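Local coordinates for protein Dot/Icm T4SS effector (Legionella pneumophila, PDB 6VVE) that acts as an effector kinase that is activated by host inositol hexakisphosphate and binds adenine nucleotide with manganese, at residues D181-I189 with Y227-F238. Sequence-based numbering, arbitrary orientation.
Sequences DLANNPYHI and YGKDQWLYVYNF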
# COMPACT_ATOMS: atom_id res chain seq x y z
N ASP A 181 0.35 -5.85 6.39
CA ASP A 181 -0.73 -6.31 7.26
C ASP A 181 -2.07 -6.02 6.57
O ASP A 181 -2.82 -5.11 6.95
CB ASP A 181 -0.67 -5.66 8.64
CG ASP A 181 -1.76 -6.17 9.58
OD1 ASP A 181 -2.34 -7.25 9.30
OD2 ASP A 181 -2.05 -5.48 10.59
N LEU A 182 -2.38 -6.80 5.54
CA LEU A 182 -3.68 -6.69 4.88
C LEU A 182 -4.21 -8.09 4.59
O LEU A 182 -5.36 -8.41 4.92
CB LEU A 182 -3.58 -5.87 3.59
CG LEU A 182 -4.88 -5.67 2.82
CD1 LEU A 182 -5.95 -5.06 3.72
CD2 LEU A 182 -4.64 -4.79 1.59
N ALA A 183 -3.37 -8.93 4.00
CA ALA A 183 -3.71 -10.33 3.71
C ALA A 183 -2.39 -11.11 3.68
O ALA A 183 -1.77 -11.27 2.62
CB ALA A 183 -4.46 -10.46 2.39
N ASN A 184 -1.95 -11.54 4.86
CA ASN A 184 -0.66 -12.22 4.96
C ASN A 184 -0.67 -13.57 4.25
O ASN A 184 0.38 -14.01 3.77
CB ASN A 184 -0.27 -12.40 6.43
CG ASN A 184 -0.13 -11.08 7.16
OD1 ASN A 184 0.04 -10.03 6.55
ND2 ASN A 184 -0.18 -11.13 8.49
N ASN A 185 -1.82 -14.23 4.19
CA ASN A 185 -1.96 -15.53 3.55
C ASN A 185 -3.43 -15.73 3.23
O ASN A 185 -4.28 -14.90 3.58
CB ASN A 185 -1.43 -16.65 4.46
CG ASN A 185 -2.12 -16.68 5.81
OD1 ASN A 185 -3.28 -17.07 5.91
ND2 ASN A 185 -1.41 -16.26 6.86
N PRO A 186 -3.78 -16.82 2.54
CA PRO A 186 -5.19 -17.01 2.14
C PRO A 186 -6.15 -17.15 3.32
O PRO A 186 -7.37 -16.99 3.13
CB PRO A 186 -5.16 -18.30 1.31
CG PRO A 186 -3.75 -18.39 0.81
CD PRO A 186 -2.89 -17.82 1.91
N TYR A 187 -5.65 -17.42 4.52
CA TYR A 187 -6.50 -17.62 5.68
C TYR A 187 -6.51 -16.42 6.62
O TYR A 187 -7.20 -16.46 7.65
CB TYR A 187 -6.06 -18.86 6.45
CG TYR A 187 -6.20 -20.14 5.66
CD1 TYR A 187 -7.42 -20.80 5.58
CD2 TYR A 187 -5.11 -20.69 5.00
CE1 TYR A 187 -7.55 -21.97 4.85
CE2 TYR A 187 -5.23 -21.86 4.27
CZ TYR A 187 -6.45 -22.49 4.20
OH TYR A 187 -6.59 -23.65 3.47
N HIS A 188 -5.77 -15.36 6.30
CA HIS A 188 -5.67 -14.18 7.15
C HIS A 188 -5.98 -12.94 6.33
O HIS A 188 -5.31 -12.67 5.33
CB HIS A 188 -4.28 -14.06 7.78
CG HIS A 188 -4.00 -12.72 8.38
ND1 HIS A 188 -3.66 -11.62 7.63
CD2 HIS A 188 -4.03 -12.30 9.67
CE1 HIS A 188 -3.48 -10.58 8.42
NE2 HIS A 188 -3.69 -10.97 9.67
N ILE A 189 -6.99 -12.19 6.76
CA ILE A 189 -7.31 -10.89 6.19
C ILE A 189 -7.51 -9.92 7.35
O ILE A 189 -8.07 -10.29 8.39
CB ILE A 189 -8.57 -10.97 5.31
CG1 ILE A 189 -8.76 -9.67 4.52
CG2 ILE A 189 -9.81 -11.23 6.16
CD1 ILE A 189 -7.83 -9.53 3.36
N TYR A 227 2.99 -15.27 -1.09
CA TYR A 227 1.73 -14.74 -0.57
C TYR A 227 1.57 -13.26 -0.91
O TYR A 227 0.47 -12.79 -1.20
CB TYR A 227 1.65 -14.94 0.94
CG TYR A 227 1.53 -16.38 1.39
CD1 TYR A 227 0.94 -17.35 0.58
CD2 TYR A 227 1.99 -16.77 2.64
CE1 TYR A 227 0.83 -18.66 1.00
CE2 TYR A 227 1.87 -18.08 3.07
CZ TYR A 227 1.29 -19.02 2.25
OH TYR A 227 1.17 -20.33 2.69
N GLY A 228 2.68 -12.52 -0.91
CA GLY A 228 2.60 -11.10 -1.20
C GLY A 228 2.24 -10.82 -2.65
O GLY A 228 1.43 -9.93 -2.93
N LYS A 229 2.83 -11.57 -3.59
CA LYS A 229 2.54 -11.35 -5.00
C LYS A 229 1.09 -11.67 -5.34
O LYS A 229 0.55 -11.11 -6.30
CB LYS A 229 3.48 -12.18 -5.86
CG LYS A 229 4.91 -11.62 -5.92
CD LYS A 229 5.70 -12.19 -7.09
CE LYS A 229 5.24 -11.60 -8.43
NZ LYS A 229 5.49 -10.13 -8.52
N ASP A 230 0.45 -12.57 -4.59
CA ASP A 230 -0.96 -12.92 -4.79
C ASP A 230 -1.86 -12.25 -3.77
O ASP A 230 -3.04 -12.59 -3.68
CB ASP A 230 -1.14 -14.44 -4.73
CG ASP A 230 -0.41 -15.16 -5.87
OD1 ASP A 230 -0.05 -14.48 -6.87
OD2 ASP A 230 -0.21 -16.39 -5.77
N GLN A 231 -1.33 -11.30 -3.00
CA GLN A 231 -2.11 -10.62 -1.97
C GLN A 231 -3.43 -10.10 -2.53
O GLN A 231 -4.50 -10.33 -1.96
CB GLN A 231 -1.27 -9.47 -1.40
CG GLN A 231 -1.77 -8.84 -0.15
CD GLN A 231 -0.78 -7.83 0.40
OE1 GLN A 231 -0.50 -6.81 -0.23
NE2 GLN A 231 -0.21 -8.14 1.55
N TRP A 232 -3.35 -9.38 -3.65
CA TRP A 232 -4.54 -8.79 -4.26
C TRP A 232 -5.64 -9.82 -4.47
O TRP A 232 -6.83 -9.51 -4.32
CB TRP A 232 -4.17 -8.15 -5.60
CG TRP A 232 -3.68 -9.17 -6.59
CD1 TRP A 232 -2.41 -9.65 -6.72
CD2 TRP A 232 -4.47 -9.86 -7.57
NE1 TRP A 232 -2.35 -10.59 -7.72
CE2 TRP A 232 -3.61 -10.73 -8.26
CE3 TRP A 232 -5.82 -9.82 -7.92
CZ2 TRP A 232 -4.05 -11.55 -9.30
CZ3 TRP A 232 -6.26 -10.64 -8.96
CH2 TRP A 232 -5.38 -11.49 -9.63
N LEU A 233 -5.26 -11.05 -4.82
CA LEU A 233 -6.26 -12.08 -5.09
C LEU A 233 -6.96 -12.51 -3.81
O LEU A 233 -8.18 -12.78 -3.82
CB LEU A 233 -5.59 -13.28 -5.76
CG LEU A 233 -6.47 -14.44 -6.20
CD1 LEU A 233 -7.39 -14.01 -7.33
CD2 LEU A 233 -5.61 -15.63 -6.62
N TYR A 234 -6.22 -12.60 -2.70
CA TYR A 234 -6.83 -13.01 -1.43
C TYR A 234 -7.88 -12.00 -0.98
O TYR A 234 -8.97 -12.39 -0.53
CB TYR A 234 -5.77 -13.15 -0.34
CG TYR A 234 -4.56 -14.00 -0.69
CD1 TYR A 234 -4.61 -14.93 -1.73
CD2 TYR A 234 -3.39 -13.88 0.04
CE1 TYR A 234 -3.50 -15.69 -2.04
CE2 TYR A 234 -2.28 -14.66 -0.26
CZ TYR A 234 -2.34 -15.55 -1.31
OH TYR A 234 -1.22 -16.30 -1.60
N VAL A 235 -7.57 -10.71 -1.09
CA VAL A 235 -8.52 -9.67 -0.69
C VAL A 235 -9.80 -9.78 -1.51
O VAL A 235 -10.91 -9.78 -0.96
CB VAL A 235 -7.88 -8.28 -0.82
CG1 VAL A 235 -8.89 -7.20 -0.48
CG2 VAL A 235 -6.65 -8.17 0.08
N TYR A 236 -9.66 -9.88 -2.83
CA TYR A 236 -10.84 -9.88 -3.69
C TYR A 236 -11.71 -11.11 -3.43
O TYR A 236 -12.94 -11.00 -3.31
CB TYR A 236 -10.44 -9.83 -5.15
CG TYR A 236 -11.63 -9.62 -6.05
CD1 TYR A 236 -12.15 -8.34 -6.27
CD2 TYR A 236 -12.25 -10.69 -6.69
CE1 TYR A 236 -13.24 -8.14 -7.09
CE2 TYR A 236 -13.34 -10.49 -7.52
CZ TYR A 236 -13.84 -9.22 -7.71
OH TYR A 236 -14.93 -9.02 -8.52
N ASN A 237 -11.09 -12.29 -3.36
CA ASN A 237 -11.87 -13.52 -3.19
C ASN A 237 -12.51 -13.60 -1.81
O ASN A 237 -13.58 -14.18 -1.67
CB ASN A 237 -10.99 -14.74 -3.45
CG ASN A 237 -10.87 -15.07 -4.92
OD1 ASN A 237 -11.55 -15.97 -5.42
ND2 ASN A 237 -10.02 -14.33 -5.63
N PHE A 238 -11.86 -13.04 -0.79
CA PHE A 238 -12.48 -13.01 0.53
C PHE A 238 -13.76 -12.20 0.52
O PHE A 238 -14.76 -12.57 1.15
CB PHE A 238 -11.51 -12.44 1.57
CG PHE A 238 -12.10 -12.34 2.95
CD1 PHE A 238 -12.23 -13.46 3.74
CD2 PHE A 238 -12.52 -11.11 3.45
CE1 PHE A 238 -12.78 -13.38 5.01
CE2 PHE A 238 -13.06 -11.02 4.73
CZ PHE A 238 -13.19 -12.16 5.51
O HOH W 1 0.53 -11.28 1.63
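Gln231 NE2 lies 3.7 Å from Ala183 O, with no hydrogen bond between them. Its acceptors are His179 O and, weakly, a water. That water is modelled rather close to Ala183 O, so its link between the segments is doubtful in detail. With CG anti to the backbone N (chi1 -167°) and the chain extended beyond it, Gln231 runs along Ala183, its CG 4.0 Å from Ala183 CB.

The rest is mostly apolar. Val235 CG2 meets Ala183 CB at 3.9 Å and Ile189 CD1 at 3.7 Å. Ile189 CG2 sits over the centre of the Phe238 ring, 3.6 Å from its centroid, a CH-pi contact. Pro186 CG lies over one face of Tyr234, offset toward the rim, and Asp230 O lies over the opposite face. Tyr234 OH is tied to Tyr260. Asn185 CB makes another CH-pi contact, 4.0 Å from the Tyr227 centroid. Asn184 O packs on Tyr227 CB at 3.2 Å.

Asn185 OD1 accepts from Tyr187 N at 2.8 Å, in the carbonyl plane. This Asx turn overlaps a type I turn from Asn185 to His188, which presents Pro186 to the tyrosines.

Asn193, which lines the ADP pocket, donates from ND2 to Asp181 O. The loop is probably the counterpart of the kinase catalytic loop, with an insertion. It rests on helix 231-239 and the end of helix 219-229 through shape and CH-pi contacts, with no direct hydrogen bond across.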